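Local structure of epimerase domain-containing protein (Bacillus cereus HuA2-4, 6ZLK) at residues Pro97-Thr100 and Asn101-Val105; Gly36-Pro39 and Ala40-Thr44; Ser14-Cys17 and Gln18-Lys22; Lys233-Gly237 and Glu238-Ile242. The protein interconverts UDP-glucuronic acid and UDP-galacturonic acid as a 4-epimerase that works with a bound NAD cofactor. One frame throughout, in Å; residues are numbered along the deposited sequence.

Contact 1: Pro97-Thr100 and Asn101-Val105; sequences PYVT and NNIMV. With NAD (nicotinamide-adenine-dinucleotide), chain E.
With chi1 at -64°, Asn101 swings its CG beside its own backbone N, anti to the carbonyl carbon, and this turns the amide back towards the carbonyl oxygen of Pro97, one turn earlier in helix 96-113. That helix is the crossover of a Rossmann-type beta-alpha-beta unit between strands 77-80 and 120-126. Pro97 O is gripped twice by the same residue: Asn101 N donates at 2.9 Å, and Asn101 ND2 reaches Pro97 O as well, through a more bent bond (N-H...O 131°) with the oxygen lying 30° out of the amide plane. The second bond fixes the flip of the amide, leaving OD1 as the acceptor that faces the adenine of NAD.

The next turn is wider, of pi type at 101-104. Val99 O takes both Ile103 N, at 3.0 Å, and Met104 N; Val105 N then bonds to Thr100 O.

Tyr98 and Asn102 run side by side in the same direction, ring and amide planes nearly perpendicular, with Asn102 ND2 3.7 Å from Tyr98 CD2. The polar ends are held by other parts of the chain: Tyr98 OH by Gly86 and Thr89, Asn102 by Ile84 and Thr152. Val99 CG1 and Ile103 CD1 meet loosely on another side of the helix, where Val99 and Ile103 of the second subunit pack on them. At the cofactor, N6A of NAD donates to Asn101 OD1 at 3.0 Å, while Val105 CG2 lies 3.5 Å from the same N6A.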
loop_
_atom_site.group_PDB
_atom_site.type_symbol
_atom_site.label_atom_id
_atom_site.label_comp_id
_atom_site.label_asym_id
_atom_site.label_seq_id
_atom_site.Cartn_x
_atom_site.Cartn_y
_atom_site.Cartn_z
ATOM N N PRO A 97 -13.451 3.266 -2.086
ATOM C CA PRO A 97 -13.782 2.845 -0.726
ATOM C C PRO A 97 -12.773 1.891 -0.071
ATOM O O PRO A 97 -12.693 1.836 1.132
ATOM C CB PRO A 97 -15.131 2.132 -0.930
ATOM C CG PRO A 97 -15.709 2.863 -2.108
ATOM C CD PRO A 97 -14.529 2.954 -3.048
ATOM N N TYR A 98 -12.075 1.099 -0.869
ATOM C CA TYR A 98 -11.027 0.199 -0.335
ATOM C C TYR A 98 -9.870 1.037 0.192
ATOM O O TYR A 98 -9.319 0.755 1.264
ATOM C CB TYR A 98 -10.454 -0.744 -1.380
ATOM C CG TYR A 98 -11.400 -1.844 -1.829
ATOM C CD1 TYR A 98 -12.464 -1.571 -2.662
ATOM C CD2 TYR A 98 -11.275 -3.119 -1.323
ATOM C CE1 TYR A 98 -13.286 -2.601 -3.114
ATOM C CE2 TYR A 98 -12.086 -4.148 -1.761
ATOM C CZ TYR A 98 -13.111 -3.876 -2.622
ATOM O OH TYR A 98 -13.920 -4.905 -3.011
ATOM N N VAL A 99 -9.533 2.096 -0.539
ATOM C CA VAL A 99 -8.437 2.962 -0.028
ATOM C C VAL A 99 -8.867 3.677 1.264
ATOM O O VAL A 99 -8.152 3.730 2.226
ATOM C CB VAL A 99 -8.025 3.952 -1.117
ATOM C CG1 VAL A 99 -7.065 4.959 -0.552
ATOM C CG2 VAL A 99 -7.422 3.248 -2.296
ATOM N N THR A 100 -10.045 4.279 1.280
ATOM C CA THR A 100 -10.505 5.045 2.432
ATOM C C THR A 100 -10.668 4.121 3.649
ATOM O O THR A 100 -10.161 4.403 4.704
ATOM C CB THR A 100 -11.831 5.699 2.065
ATOM O OG1 THR A 100 -11.498 6.652 1.025
ATOM C CG2 THR A 100 -12.457 6.355 3.281
ATOM N N ASN A 101 -11.321 3.001 3.458
ATOM C CA ASN A 101 -11.653 2.163 4.638
ATOM C C ASN A 101 -10.536 1.196 4.995
ATOM O O ASN A 101 -10.537 0.732 6.149
ATOM C CB ASN A 101 -12.969 1.442 4.408
ATOM C CG ASN A 101 -14.074 2.457 4.300
ATOM O OD1 ASN A 101 -14.295 3.173 5.277
ATOM N ND2 ASN A 101 -14.672 2.591 3.124
ATOM N N ASN A 102 -9.613 0.850 4.098
ATOM C CA ASN A 102 -8.571 -0.136 4.413
ATOM C C ASN A 102 -7.260 0.587 4.748
ATOM O O ASN A 102 -6.445 -0.033 5.487
ATOM C CB ASN A 102 -8.345 -1.166 3.313
ATOM C CG ASN A 102 -9.575 -2.023 3.050
ATOM O OD1 ASN A 102 -10.572 -1.889 3.783
ATOM N ND2 ASN A 102 -9.561 -2.799 1.988
ATOM N N ILE A 103 -7.028 1.798 4.216
ATOM C CA ILE A 103 -5.756 2.527 4.463
ATOM C C ILE A 103 -5.993 3.702 5.415
ATOM O O ILE A 103 -5.372 3.733 6.485
ATOM C CB ILE A 103 -5.101 2.965 3.149
ATOM C CG1 ILE A 103 -4.952 1.799 2.180
ATOM C CG2 ILE A 103 -3.749 3.602 3.435
ATOM C CD1 ILE A 103 -4.274 2.113 0.885
ATOM N N MET A 104 -6.897 4.613 5.065
ATOM C CA MET A 104 -7.091 5.826 5.896
ATOM C C MET A 104 -7.612 5.428 7.283
ATOM O O MET A 104 -7.132 5.959 8.295
ATOM C CB MET A 104 -8.050 6.845 5.267
ATOM C CG MET A 104 -7.480 7.585 4.115
ATOM S SD MET A 104 -6.093 8.624 4.610
ATOM C CE MET A 104 -6.561 9.388 6.146
ATOM N N VAL A 105 -8.529 4.479 7.387
ATOM C CA VAL A 105 -9.049 4.037 8.702
ATOM C C VAL A 105 -7.907 3.479 9.557
ATOM O O VAL A 105 -7.825 3.757 10.742
ATOM C CB VAL A 105 -10.177 3.010 8.483
ATOM C CG1 VAL A 105 -10.419 2.159 9.702
ATOM C CG2 VAL A 105 -11.451 3.748 8.129
HETATM P PA NAD E . -17.364 -7.882 6.679
HETATM O O1A NAD E . -17.577 -6.995 5.515
HETATM O O2A NAD E . -18.407 -8.896 7.045
HETATM O O5B NAD E . -16.953 -7.107 7.986
HETATM C C5B NAD E . -16.208 -5.872 7.993
HETATM C C4B NAD E . -17.016 -4.806 8.692
HETATM O O4B NAD E . -16.243 -3.585 8.686
HETATM C C3B NAD E . -18.352 -4.488 8.045
HETATM O O3B NAD E . -19.470 -4.913 8.815
HETATM C C2B NAD E . -18.262 -2.984 7.761
HETATM O O2B NAD E . -19.460 -2.254 7.960
HETATM C C1B NAD E . -17.183 -2.531 8.750
HETATM N N9A NAD E . -16.471 -1.329 8.351
HETATM C C8A NAD E . -15.812 -1.096 7.172
HETATM N N7A NAD E . -15.267 0.090 7.104
HETATM C C5A NAD E . -15.669 0.700 8.291
HETATM C C6A NAD E . -15.470 1.982 8.824
HETATM N N6A NAD E . -14.842 2.987 8.173
HETATM N N1A NAD E . -15.960 2.238 10.060
HETATM C C2A NAD E . -16.625 1.258 10.712
HETATM N N3A NAD E . -16.928 0.023 10.285
HETATM C C4A NAD E . -16.400 -0.195 9.083
HETATM O O3 NAD E . -16.011 -8.663 6.308
HETATM P PN NAD E . -15.352 -9.982 7.017
HETATM O O1N NAD E . -15.462 -11.071 6.056
HETATM O O2N NAD E . -15.874 -10.079 8.365
HETATM O O5D NAD E . -13.847 -9.516 7.105
HETATM C C5D NAD E . -13.382 -9.019 8.305
HETATM C C4D NAD E . -11.913 -8.752 8.144
HETATM O O4D NAD E . -11.217 -9.976 7.848
HETATM C C3D NAD E . -11.552 -7.760 7.028
HETATM O O3D NAD E . -10.472 -6.917 7.464
HETATM C C2D NAD E . -11.031 -8.649 5.900
HETATM O O2D NAD E . -10.183 -7.927 5.003
HETATM C C1D NAD E . -10.409 -9.762 6.738
HETATM N N1N NAD E . -10.375 -11.053 6.071
HETATM C C2N NAD E . -11.522 -11.751 5.833
HETATM C C3N NAD E . -11.458 -12.946 5.208
HETATM C C7N NAD E . -12.690 -13.707 4.859
HETATM O O7N NAD E . -12.515 -14.782 4.313
HETATM N N7N NAD E . -13.887 -13.218 5.213
HETATM C C4N NAD E . -10.205 -13.512 4.912
HETATM C C5N NAD E . -9.062 -12.725 5.026
HETATM C C6N NAD E . -9.164 -11.524 5.656
#

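Contact 2: Gly36-Pro39 and Ala40-Thr44; sequences GPTP and ATLKT. With NAD (nicotinamide-adenine-dinucleotide), chain E.
Thr38 lays its methyl against Leu42, CG2 lying 3.8 Å from Leu42 CD1, and the two side chains cross at about a right angle. On the same residue, Thr38 CB packs against the aliphatic end of Lys43, 3.6 Å from Lys43 CE. The methyl gets to Leu42 because chi1 of -54° sets CG2 anti to the backbone N of Thr38, with OG1 beside that N. Pro39 adds a looser apolar touch through its ring: CD faces Leu42 CD1, and CB faces the methyl of Thr41.

The backbone meanwhile makes a tight turn. Leu42 N donates to Pro39 O at 3.1 Å, and Lys43 N bonds to Ala40 O in the turn that follows. This is the loop between strand 27-31 and helix 44-51, in the NAD-binding Rossmann half of the epimerase fold. Here it carries Lys43 to the adenosine ribose and, through a water, to the pyrophosphate of the cofactor.

Beyond CG the lysine is fully extended, and its ammonium group donates to NAD O3B at 3.0 Å. Two waters tie the same nitrogen back to Thr38. One accepts from both Lys43 NZ and Thr38 N and donates to the phosphate oxygen O1A of NAD. The other accepts from Lys43 NZ and donates a hydrogen bond to Thr38 O, the water oxygen 2.6 Å from it. A positive charge this near the pyrophosphate, though separated from it by a water, would be expected to favour its binding. Arg185 and Pro186 pack on Thr38, and Arg185 also reaches NAD through NH1.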
loop_
_atom_site.group_PDB
_atom_site.type_symbol
_atom_site.label_atom_id
_atom_site.label_comp_id
_atom_site.label_asym_id
_atom_site.label_seq_id
_atom_site.Cartn_x
_atom_site.Cartn_y
_atom_site.Cartn_z
ATOM N N GLY A 36 -19.884 -1.956 3.052
ATOM C CA GLY A 36 -19.321 -3.082 2.338
ATOM C C GLY A 36 -20.388 -3.993 1.728
ATOM O O GLY A 36 -21.542 -3.638 1.538
ATOM N N PRO A 37 -20.011 -5.211 1.360
ATOM C CA PRO A 37 -20.874 -6.015 0.496
ATOM C C PRO A 37 -22.101 -6.640 1.162
ATOM O O PRO A 37 -23.031 -6.962 0.457
ATOM C CB PRO A 37 -19.902 -7.058 -0.059
ATOM C CG PRO A 37 -18.828 -7.191 1.033
ATOM C CD PRO A 37 -18.656 -5.791 1.543
ATOM N N THR A 38 -22.083 -6.823 2.470
ATOM C CA THR A 38 -23.203 -7.469 3.183
ATOM C C THR A 38 -24.214 -6.397 3.524
ATOM O O THR A 38 -23.886 -5.427 4.161
ATOM C CB THR A 38 -22.763 -8.180 4.454
ATOM O OG1 THR A 38 -21.720 -9.041 3.980
ATOM C CG2 THR A 38 -23.925 -8.905 5.083
ATOM N N PRO A 39 -25.487 -6.538 3.089
ATOM C CA PRO A 39 -26.479 -5.550 3.481
ATOM C C PRO A 39 -26.674 -5.560 5.002
ATOM O O PRO A 39 -26.548 -6.602 5.660
ATOM C CB PRO A 39 -27.735 -5.973 2.722
ATOM C CG PRO A 39 -27.511 -7.405 2.313
ATOM C CD PRO A 39 -26.013 -7.619 2.250
ATOM N N ALA A 40 -27.077 -4.404 5.547
ATOM C CA ALA A 40 -27.201 -4.154 7.002
ATOM C C ALA A 40 -28.249 -5.062 7.603
ATOM O O ALA A 40 -28.167 -5.418 8.798
ATOM C CB ALA A 40 -27.573 -2.735 7.275
ATOM N N THR A 41 -29.253 -5.401 6.794
ATOM C CA THR A 41 -30.376 -6.223 7.228
ATOM C C THR A 41 -29.846 -7.551 7.775
ATOM O O THR A 41 -30.511 -8.124 8.650
ATOM C CB THR A 41 -31.353 -6.315 6.050
ATOM O OG1 THR A 41 -32.564 -6.696 6.697
ATOM C CG2 THR A 41 -30.815 -7.227 4.977
ATOM N N LEU A 42 -28.676 -8.030 7.321
ATOM C CA LEU A 42 -28.123 -9.326 7.798
ATOM C C LEU A 42 -27.282 -9.147 9.062
ATOM O O LEU A 42 -26.900 -10.173 9.613
ATOM C CB LEU A 42 -27.271 -10.001 6.723
ATOM C CG LEU A 42 -28.016 -10.491 5.489
ATOM C CD1 LEU A 42 -27.041 -11.061 4.461
ATOM C CD2 LEU A 42 -29.070 -11.520 5.875
ATOM N N LYS A 43 -27.007 -7.915 9.478
ATOM C CA LYS A 43 -26.068 -7.613 10.573
ATOM C C LYS A 43 -26.761 -7.159 11.844
ATOM O O LYS A 43 -26.171 -7.293 12.934
ATOM C CB LYS A 43 -25.126 -6.505 10.117
ATOM C CG LYS A 43 -24.342 -6.828 8.867
ATOM C CD LYS A 43 -23.348 -5.722 8.530
ATOM C CE LYS A 43 -22.384 -6.085 7.405
ATOM N NZ LYS A 43 -21.724 -4.859 6.894
ATOM N N THR A 44 -27.959 -6.589 11.759
ATOM C CA THR A 44 -28.547 -5.937 12.933
ATOM C C THR A 44 -28.909 -6.962 14.014
ATOM O O THR A 44 -28.766 -6.639 15.191
ATOM C CB THR A 44 -29.750 -5.092 12.521
ATOM O OG1 THR A 44 -30.594 -5.904 11.722
ATOM C CG2 THR A 44 -29.323 -3.867 11.750
HETATM P PA NAD E . -17.364 -7.882 6.679
HETATM O O1A NAD E . -17.577 -6.995 5.515
HETATM O O2A NAD E . -18.407 -8.896 7.045
HETATM O O5B NAD E . -16.953 -7.107 7.986
HETATM C C5B NAD E . -16.208 -5.872 7.993
HETATM C C4B NAD E . -17.016 -4.806 8.692
HETATM O O4B NAD E . -16.243 -3.585 8.686
HETATM C C3B NAD E . -18.352 -4.488 8.045
HETATM O O3B NAD E . -19.470 -4.913 8.815
HETATM C C2B NAD E . -18.262 -2.984 7.761
HETATM O O2B NAD E . -19.460 -2.254 7.960
HETATM C C1B NAD E . -17.183 -2.531 8.750
HETATM N N9A NAD E . -16.471 -1.329 8.351
HETATM C C8A NAD E . -15.812 -1.096 7.172
HETATM N N7A NAD E . -15.267 0.090 7.104
HETATM C C5A NAD E . -15.669 0.700 8.291
HETATM C C6A NAD E . -15.470 1.982 8.824
HETATM N N6A NAD E . -14.842 2.987 8.173
HETATM N N1A NAD E . -15.960 2.238 10.060
HETATM C C2A NAD E . -16.625 1.258 10.712
HETATM N N3A NAD E . -16.928 0.023 10.285
HETATM C C4A NAD E . -16.400 -0.195 9.083
HETATM O O3 NAD E . -16.011 -8.663 6.308
HETATM P PN NAD E . -15.352 -9.982 7.017
HETATM O O1N NAD E . -15.462 -11.071 6.056
HETATM O O2N NAD E . -15.874 -10.079 8.365
HETATM O O5D NAD E . -13.847 -9.516 7.105
HETATM C C5D NAD E . -13.382 -9.019 8.305
HETATM C C4D NAD E . -11.913 -8.752 8.144
HETATM O O4D NAD E . -11.217 -9.976 7.848
HETATM C C3D NAD E . -11.552 -7.760 7.028
HETATM O O3D NAD E . -10.472 -6.917 7.464
HETATM C C2D NAD E . -11.031 -8.649 5.900
HETATM O O2D NAD E . -10.183 -7.927 5.003
HETATM C C1D NAD E . -10.409 -9.762 6.738
HETATM N N1N NAD E . -10.375 -11.053 6.071
HETATM C C2N NAD E . -11.522 -11.751 5.833
HETATM C C3N NAD E . -11.458 -12.946 5.208
HETATM C C7N NAD E . -12.690 -13.707 4.859
HETATM O O7N NAD E . -12.515 -14.782 4.313
HETATM N N7N NAD E . -13.887 -13.218 5.213
HETATM C C4N NAD E . -10.205 -13.512 4.912
HETATM C C5N NAD E . -9.062 -12.725 5.026
HETATM C C6N NAD E . -9.164 -11.524 5.656
HETATM O O HOH W 1 -20.039 -5.843 4.690
HETATM O O HOH W 2 -23.798 -3.474 5.825
#

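Contact 3: Ser14-Cys17 and Gln18-Lys22; sequences SHLC and QALLK
Leu16 and Leu20 make the tight side of this helical stretch. Leu20 CD1 lies 3.9 Å from Leu16 CG and about as close to Leu16 CD1, and the two side chains meet at an oblique angle. Leu16 extends CG anti to its backbone N (chi1 180°), whereas Leu20 keeps CG beside its own N, which brings Leu20 CG to 3.3 Å from Leu16 O. Leu21 does the same to the carbonyl one turn back, its CG 3.3 Å from Cys17 O.

The backbone is regular alpha helix: Gln18, Ala19, Leu20 and Leu21 donate in turn to Ser14, His15, Leu16 and Cys17. The bond from Leu20 N to Leu16 O measures 2.9 Å.

On the looser face the link is through solvent. A water 2.9 Å from His15 ND1 donates to Gln18 OE1, bridging two partly exposed side chains that do not meet directly. Both have firmer ties outside: Gln18 OE1 also accepts from Arg183, and His15 NE2 is bonded to Pro182 O. Ser14 OG, near the start of the helix, is bonded to Gly10 O and also to Arg183.

Helix 11-21 is the first crossover of the Rossmann fold, joining strands 2-6 and 27-31. Cys17, Leu20 and Leu21 pack on Val28 of strand 27-31, while Leu50 of helix 44-51 covers Cys17 and Leu21, and Leu16 and Ala19 rest against Ile222 of helix 218-230.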
loop_
_atom_site.group_PDB
_atom_site.type_symbol
_atom_site.label_atom_id
_atom_site.label_comp_id
_atom_site.label_asym_id
_atom_site.label_seq_id
_atom_site.Cartn_x
_atom_site.Cartn_y
_atom_site.Cartn_z
ATOM N N SER A 14 -18.592 -10.330 14.251
ATOM C CA SER A 14 -19.747 -10.717 15.077
ATOM C C SER A 14 -19.404 -11.992 15.859
ATOM O O SER A 14 -19.664 -12.077 17.071
ATOM C CB SER A 14 -20.986 -10.873 14.239
ATOM O OG SER A 14 -20.877 -11.956 13.366
ATOM N N HIS A 15 -18.692 -12.917 15.215
ATOM C CA HIS A 15 -18.278 -14.201 15.861
ATOM C C HIS A 15 -17.212 -13.902 16.908
ATOM O O HIS A 15 -17.237 -14.530 17.983
ATOM C CB HIS A 15 -17.714 -15.190 14.848
ATOM C CG HIS A 15 -18.739 -15.937 14.034
ATOM N ND1 HIS A 15 -19.453 -16.997 14.559
ATOM C CD2 HIS A 15 -19.123 -15.788 12.752
ATOM C CE1 HIS A 15 -20.201 -17.508 13.592
ATOM N NE2 HIS A 15 -20.028 -16.788 12.473
ATOM N N LEU A 16 -16.313 -12.980 16.618
ATOM C CA LEU A 16 -15.249 -12.627 17.571
ATOM C C LEU A 16 -15.828 -11.985 18.829
ATOM O O LEU A 16 -15.449 -12.399 19.968
ATOM C CB LEU A 16 -14.227 -11.731 16.907
ATOM C CG LEU A 16 -13.076 -11.302 17.810
ATOM C CD1 LEU A 16 -12.262 -12.466 18.336
ATOM C CD2 LEU A 16 -12.174 -10.303 17.065
ATOM N N CYS A 17 -16.759 -11.062 18.673
ATOM C CA CYS A 17 -17.390 -10.421 19.839
ATOM C C CYS A 17 -18.086 -11.492 20.709
ATOM O O CYS A 17 -17.969 -11.475 21.918
ATOM C CB CYS A 17 -18.392 -9.366 19.393
ATOM S SG CYS A 17 -17.598 -7.921 18.665
ATOM N N GLN A 18 -18.821 -12.396 20.092
ATOM C CA GLN A 18 -19.552 -13.471 20.784
ATOM C C GLN A 18 -18.547 -14.313 21.576
ATOM O O GLN A 18 -18.775 -14.615 22.762
ATOM C CB GLN A 18 -20.310 -14.289 19.746
ATOM C CG GLN A 18 -21.310 -15.254 20.320
ATOM C CD GLN A 18 -22.445 -15.405 19.333
ATOM O OE1 GLN A 18 -22.239 -15.355 18.124
ATOM N NE2 GLN A 18 -23.656 -15.533 19.849
ATOM N N ALA A 19 -17.428 -14.670 20.960
ATOM C CA ALA A 19 -16.410 -15.503 21.626
ATOM C C ALA A 19 -15.773 -14.747 22.798
ATOM O O ALA A 19 -15.608 -15.349 23.898
ATOM C CB ALA A 19 -15.357 -15.953 20.651
ATOM N N LEU A 20 -15.364 -13.502 22.605
ATOM C CA LEU A 20 -14.751 -12.733 23.703
ATOM C C LEU A 20 -15.702 -12.626 24.895
ATOM O O LEU A 20 -15.230 -12.730 26.044
ATOM C CB LEU A 20 -14.310 -11.354 23.225
ATOM C CG LEU A 20 -13.235 -11.383 22.166
ATOM C CD1 LEU A 20 -13.087 -10.021 21.506
ATOM C CD2 LEU A 20 -11.909 -11.874 22.687
ATOM N N LEU A 21 -16.973 -12.396 24.638
ATOM C CA LEU A 21 -17.942 -12.125 25.722
ATOM C C LEU A 21 -18.202 -13.392 26.526
ATOM O O LEU A 21 -18.636 -13.216 27.668
ATOM C CB LEU A 21 -19.242 -11.560 25.191
ATOM C CG LEU A 21 -19.156 -10.142 24.666
ATOM C CD1 LEU A 21 -20.390 -9.782 23.849
ATOM C CD2 LEU A 21 -18.949 -9.164 25.796
ATOM N N LYS A 22 -17.825 -14.572 26.047
ATOM C CA LYS A 22 -17.914 -15.822 26.862
ATOM C C LYS A 22 -17.011 -15.738 28.090
ATOM O O LYS A 22 -17.251 -16.490 29.036
ATOM C CB LYS A 22 -17.638 -17.045 25.995
ATOM C CG LYS A 22 -18.801 -17.287 25.071
ATOM C CD LYS A 22 -18.696 -18.514 24.248
ATOM C CE LYS A 22 -19.875 -18.579 23.297
ATOM N NZ LYS A 22 -19.659 -19.621 22.262
HETATM O O HOH W 3 -20.351 -17.339 17.263
#

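Contact 4: Lys233-Gly237 and Glu238-Ile242; sequences KNIIG and EVINI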
loop_
_atom_site.group_PDB
_atom_site.type_symbol
_atom_site.label_atom_id
_atom_site.label_comp_id
_atom_site.label_asym_id
_atom_site.label_seq_id
_atom_site.Cartn_x
_atom_site.Cartn_y
_atom_site.Cartn_z
ATOM N N LYS A 233 3.290 -15.999 24.882
ATOM C CA LYS A 233 4.482 -15.675 24.073
ATOM C C LYS A 233 4.454 -14.182 23.735
ATOM O O LYS A 233 3.361 -13.623 23.636
ATOM C CB LYS A 233 4.535 -16.562 22.835
ATOM C CG LYS A 233 4.774 -18.036 23.117
ATOM C CD LYS A 233 5.886 -18.615 22.268
ATOM C CE LYS A 233 6.442 -19.917 22.796
ATOM N NZ LYS A 233 5.427 -20.668 23.571
ATOM N N ASN A 234 5.617 -13.544 23.620
ATOM C CA ASN A 234 5.719 -12.160 23.107
ATOM C C ASN A 234 5.586 -12.256 21.587
ATOM O O ASN A 234 6.501 -12.764 20.936
ATOM C CB ASN A 234 6.976 -11.404 23.542
ATOM C CG ASN A 234 6.807 -9.922 23.263
ATOM O OD1 ASN A 234 6.419 -9.536 22.173
ATOM N ND2 ASN A 234 7.064 -9.075 24.245
ATOM N N ILE A 235 4.480 -11.747 21.043
ATOM C CA ILE A 235 4.178 -11.800 19.594
ATOM C C ILE A 235 4.130 -10.403 18.972
ATOM O O ILE A 235 3.762 -10.263 17.789
ATOM C CB ILE A 235 2.883 -12.594 19.332
ATOM C CG1 ILE A 235 1.652 -11.908 19.923
ATOM C CG2 ILE A 235 3.032 -14.009 19.851
ATOM C CD1 ILE A 235 0.344 -12.534 19.496
ATOM N N ILE A 236 4.556 -9.397 19.700
ATOM C CA ILE A 236 4.482 -8.011 19.184
ATOM C C ILE A 236 5.407 -7.906 17.973
ATOM O O ILE A 236 6.560 -8.418 18.017
ATOM C CB ILE A 236 4.818 -6.972 20.256
ATOM C CG1 ILE A 236 3.942 -7.081 21.506
ATOM C CG2 ILE A 236 4.765 -5.615 19.609
ATOM C CD1 ILE A 236 2.462 -7.187 21.270
ATOM N N GLY A 237 4.913 -7.287 16.914
ATOM C CA GLY A 237 5.602 -7.043 15.639
ATOM C C GLY A 237 5.485 -8.209 14.671
ATOM O O GLY A 237 5.958 -8.045 13.555
ATOM N N GLU A 238 4.886 -9.340 15.069
ATOM C CA GLU A 238 4.861 -10.588 14.282
ATOM C C GLU A 238 3.694 -10.570 13.277
ATOM O O GLU A 238 2.601 -9.990 13.593
ATOM C CB GLU A 238 4.671 -11.834 15.134
ATOM C CG GLU A 238 5.893 -12.184 15.998
ATOM C CD GLU A 238 7.221 -12.269 15.257
ATOM O OE1 GLU A 238 7.247 -12.696 14.095
ATOM O OE2 GLU A 238 8.245 -11.890 15.856
ATOM N N VAL A 239 3.943 -11.075 12.100
ATOM C CA VAL A 239 2.881 -11.433 11.126
ATOM C C VAL A 239 2.643 -12.932 11.244
ATOM O O VAL A 239 3.611 -13.708 11.169
ATOM C CB VAL A 239 3.277 -11.041 9.704
ATOM C CG1 VAL A 239 2.212 -11.443 8.696
ATOM C CG2 VAL A 239 3.569 -9.542 9.647
ATOM N N ILE A 240 1.391 -13.353 11.364
ATOM C CA ILE A 240 1.020 -14.756 11.638
ATOM C C ILE A 240 -0.097 -15.166 10.672
ATOM O O ILE A 240 -1.186 -14.557 10.767
ATOM C CB ILE A 240 0.577 -14.950 13.105
ATOM C CG1 ILE A 240 1.618 -14.381 14.089
ATOM C CG2 ILE A 240 0.263 -16.416 13.329
ATOM C CD1 ILE A 240 1.212 -14.512 15.565
ATOM N N ASN A 241 0.157 -16.146 9.832
ATOM C CA ASN A 241 -0.904 -16.794 9.003
ATOM C C ASN A 241 -1.866 -17.592 9.897
ATOM O O ASN A 241 -1.434 -18.374 10.801
ATOM C CB ASN A 241 -0.354 -17.783 8.008
ATOM C CG ASN A 241 0.510 -17.151 6.944
ATOM O OD1 ASN A 241 0.319 -16.017 6.565
ATOM N ND2 ASN A 241 1.470 -17.923 6.454
ATOM N N ILE A 242 -3.163 -17.443 9.656
ATOM C CA ILE A 242 -4.233 -18.250 10.285
ATOM C C ILE A 242 -4.974 -18.953 9.140
ATOM O O ILE A 242 -5.684 -18.260 8.375
ATOM C CB ILE A 242 -5.188 -17.358 11.105
ATOM C CG1 ILE A 242 -4.440 -16.545 12.175
ATOM C CG2 ILE A 242 -6.327 -18.171 11.701
ATOM C CD1 ILE A 242 -3.772 -17.400 13.214
#
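Glu238, Ile235 and Gly237 carry this contact, a type II beta turn running from Ile235 to Glu238. Its closing bond is Glu238 N to Ile235 O at 3.1 Å. Glu238 keeps CG beside its backbone N (chi1 -71°), and its first two side-chain carbons therefore lie against the same carbonyl oxygen, with CB 3.2 Å and CG 3.4 Å from Ile235 O. The chain then bends at chi2, and the carboxylate forms a salt bridge through OE1 with Lys286.

Gly237 holds the third turn position with phi 86°, a positive value that glycine adopts readily and that a type II turn calls for. Just before, Asn234 OD1 accepts from Ile236 N at 3.1 Å, an Asx turn leading into the beta turn. The CD1 methyls of Ile235 and Ile240 come no nearer than 4.5 Å.

The turn delivers the chain from helix 218-230 into strand 239-242, which pairs in parallel with strand 171-180. Ile235 and Ile240 pack against Leu290 of helix 285-291, and Val239 meets His161 of helix 148-167.

In the fold
Each contact is local and the four follow in series, so none nests in or crosses another. Nearest the N terminus, contact 3 lies in helix 11-21, the first crossover of the Rossmann half. Contact 2 shapes the loop after strand 27-31, its nearest atoms about 6 Å from contact 3. Contact 1 comes next, on helix 96-113, which links strands 77-80 and 120-126; it and contact 2 both bind NAD, one at the adenine, the other at the adenosine ribose. Contact 4 leads from helix 218-230 into strand 239-242, which pairs with strand 171-180, its centre about 31 Å from that of contact 2, on the opposite side of the chain's centre.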